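Local atomic coordinates of DNA topoisomerase 2-associated protein PAT1 (Saccharomyces cerevisiae, PDB entry 5LMG), a protein that activates mRNA decapping and represses translation, its C-terminal domain directly binding the decapping enzyme Dcp2 and the exonuclease Xrn1. Residues A[185-188]-A[189-193]. The protein carries 2 engineered substitutions. Sequence-based numbering, arbitrary orientation.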
ATOM      1  N   LEU A 185       3.895  14.146  -0.333  1.00 46.35           N
ATOM      2  CA  LEU A 185       5.118  13.344  -0.447  1.00 46.58           C
ATOM      3  C   LEU A 185       6.183  13.840   0.533  1.00 48.88           C
ATOM      4  O   LEU A 185       6.816  13.029   1.219  1.00 47.19           O
ATOM      5  CB  LEU A 185       5.659  13.409  -1.881  1.00 47.45           C
ATOM      6  CG  LEU A 185       5.061  12.407  -2.861  1.00 52.18           C
ATOM      7  CD1 LEU A 185       5.159  12.930  -4.287  1.00 52.92           C
ATOM      8  CD2 LEU A 185       5.720  11.046  -2.730  1.00 53.96           C
ATOM      9  N   LEU A 186       6.351  15.174   0.611  1.00 45.80           N
ATOM     10  CA  LEU A 186       7.289  15.831   1.519  1.00 46.21           C
ATOM     11  C   LEU A 186       6.879  15.591   2.961  1.00 51.94           C
ATOM     12  O   LEU A 186       7.752  15.329   3.782  1.00 52.12           O
ATOM     13  CB  LEU A 186       7.405  17.339   1.225  1.00 46.53           C
ATOM     14  CG  LEU A 186       8.257  17.730   0.013  1.00 49.91           C
ATOM     15  CD1 LEU A 186       8.117  19.222  -0.290  1.00 50.31           C
ATOM     16  CD2 LEU A 186       9.720  17.353   0.215  1.00 49.61           C
ATOM     17  N   GLN A 187       5.553  15.611   3.259  1.00 48.73           N
ATOM     18  CA  GLN A 187       5.019  15.317   4.600  1.00 49.38           C
ATOM     19  C   GLN A 187       5.439  13.902   5.033  1.00 51.51           C
ATOM     20  O   GLN A 187       5.882  13.712   6.162  1.00 51.48           O
ATOM     21  CB  GLN A 187       3.476  15.432   4.637  1.00 50.74           C
ATOM     22  CG  GLN A 187       2.927  16.861   4.672  1.00 64.14           C
ATOM     23  CD  GLN A 187       3.125  17.585   5.986  1.00 82.16           C
ATOM     24  OE1 GLN A 187       3.009  17.015   7.077  1.00 75.28           O
ATOM     25  NE2 GLN A 187       3.375  18.884   5.904  1.00 74.58           N
ATOM     26  N   LEU A 188       5.351  12.930   4.105  1.00 46.38           N
ATOM     27  CA  LEU A 188       5.722  11.536   4.337  1.00 45.82           C
ATOM     28  C   LEU A 188       7.226  11.362   4.618  1.00 48.03           C
ATOM     29  O   LEU A 188       7.594  10.779   5.635  1.00 45.76           O
ATOM     30  CB  LEU A 188       5.265  10.679   3.140  1.00 45.80           C
ATOM     31  CG  LEU A 188       5.615   9.198   3.179  1.00 51.56           C
ATOM     32  CD1 LEU A 188       4.383   8.358   3.057  1.00 51.93           C
ATOM     33  CD2 LEU A 188       6.599   8.857   2.080  1.00 55.73           C
ATOM     34  N   ILE A 189       8.082  11.883   3.721  1.00 45.72           N
ATOM     35  CA  ILE A 189       9.543  11.760   3.769  1.00 45.78           C
ATOM     36  C   ILE A 189      10.177  12.488   4.981  1.00 49.43           C
ATOM     37  O   ILE A 189      11.105  11.952   5.596  1.00 47.95           O
ATOM     38  CB  ILE A 189      10.122  12.229   2.390  1.00 49.91           C
ATOM     39  CG1 ILE A 189       9.626  11.321   1.236  1.00 50.12           C
ATOM     40  CG2 ILE A 189      11.640  12.297   2.378  1.00 52.68           C
ATOM     41  CD1 ILE A 189       9.604  12.041  -0.188  1.00 60.74           C
ATOM     42  N   ARG A 190       9.668  13.685   5.328  1.00 45.77           N
ATOM     43  CA  ARG A 190      10.218  14.499   6.414  1.00 46.03           C
ATOM     44  C   ARG A 190       9.807  14.093   7.833  1.00 49.67           C
ATOM     45  O   ARG A 190      10.559  14.355   8.775  1.00 50.01           O
ATOM     46  CB  ARG A 190       9.884  15.986   6.196  1.00 44.76           C
ATOM     47  CG  ARG A 190      10.585  16.579   5.000  1.00 50.52           C
ATOM     48  CD  ARG A 190      10.161  18.011   4.778  1.00 49.18           C
ATOM     49  NE  ARG A 190      10.983  18.645   3.752  1.00 49.21           N
ATOM     50  CZ  ARG A 190      10.639  19.747   3.090  1.00 63.29           C
ATOM     51  NH1 ARG A 190       9.477  20.345   3.338  1.00 46.05           N
ATOM     52  NH2 ARG A 190      11.457  20.263   2.180  1.00 46.61           N
ATOM     53  N   ASN A 191       8.626  13.501   7.998  1.00 46.34           N
ATOM     54  CA  ASN A 191       8.095  13.170   9.326  1.00 46.35           C
ATOM     55  C   ASN A 191       8.156  11.690   9.702  1.00 49.50           C
ATOM     56  O   ASN A 191       7.706  11.315  10.789  1.00 49.28           O
ATOM     57  CB  ASN A 191       6.665  13.700   9.446  1.00 46.54           C
ATOM     58  CG  ASN A 191       6.613  15.202   9.303  1.00 61.87           C
ATOM     59  OD1 ASN A 191       6.975  15.952  10.215  1.00 59.02           O
ATOM     60  ND2 ASN A 191       6.249  15.674   8.121  1.00 49.57           N
ATOM     61  N   ASN A 192       8.698  10.851   8.812  1.00 45.72           N
ATOM     62  CA  ASN A 192       8.746   9.406   9.028  1.00 44.98           C
ATOM     63  C   ASN A 192      10.038   8.783   8.561  1.00 48.19           C
ATOM     64  O   ASN A 192      10.656   9.273   7.610  1.00 46.63           O
ATOM     65  CB  ASN A 192       7.607   8.730   8.240  1.00 43.38           C
ATOM     66  CG  ASN A 192       6.226   9.203   8.595  1.00 55.37           C
ATOM     67  OD1 ASN A 192       5.645   8.782   9.599  1.00 46.51           O
ATOM     68  ND2 ASN A 192       5.672  10.089   7.778  1.00 41.42           N
ATOM     69  N   ASN A 193      10.385   7.630   9.175  1.00 44.92           N
ATOM     70  CA  ASN A 193      11.466   6.775   8.723  1.00 44.11           C
ATOM     71  C   ASN A 193      10.756   6.023   7.579  1.00 46.31           C
ATOM     72  O   ASN A 193       9.883   5.184   7.841  1.00 44.22           O
ATOM     73  CB  ASN A 193      11.896   5.791   9.831  1.00 46.46           C
ATOM     74  CG  ASN A 193      13.008   4.843   9.437  1.00 63.71           C
ATOM     75  OD1 ASN A 193      12.964   4.150   8.411  1.00 52.16           O
ATOM     76  ND2 ASN A 193      14.024   4.775  10.267  1.00 59.95           N
TER
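Asn192 reaches back to Leu188 at the C-terminal end of helix 178-191, where side-chain amides hydrogen-bond to backbone carbonyls of the final turn in this largely helical region of Pat1. Its CB lies 3.3 Å from Leu188 O. With CG anti to its own carbonyl carbon (chi1 -58°), the amide turns back along the helix. CG passes beside the same oxygen, and ND2 bonds to Leu188 O at 3.0 Å, in the carbonyl plane on a lone pair. ND2 also donates to Phe129 O, and OD1 is hydrogen-bonded to Ser133 OG. The amide thus ties the helix end to helix 118-130 and the residues that follow it. A leucine here would probably leave Leu188 O, Phe129 O and Ser133 OG without these amide bonds.

Asn191 makes a similar bond to the carbonyl four residues before it. Its ND2 meets Gln187 O at 2.8 Å, on a lone pair, with an N-H...O angle of 164°. The backbone N of Asn191 makes only a weak bond to that oxygen, so the side chain supplies the stronger grip.

Regular helix bonding persists just before, with Ile189 N bonded to Leu185 O at 3.0 Å. Leu185 and Ile189 also pack on helix 234-246. Arg190 runs extended alongside Leu186, whose CD2 sits over the centre of one guanidinium face, 3.9 Å from Arg190 CZ.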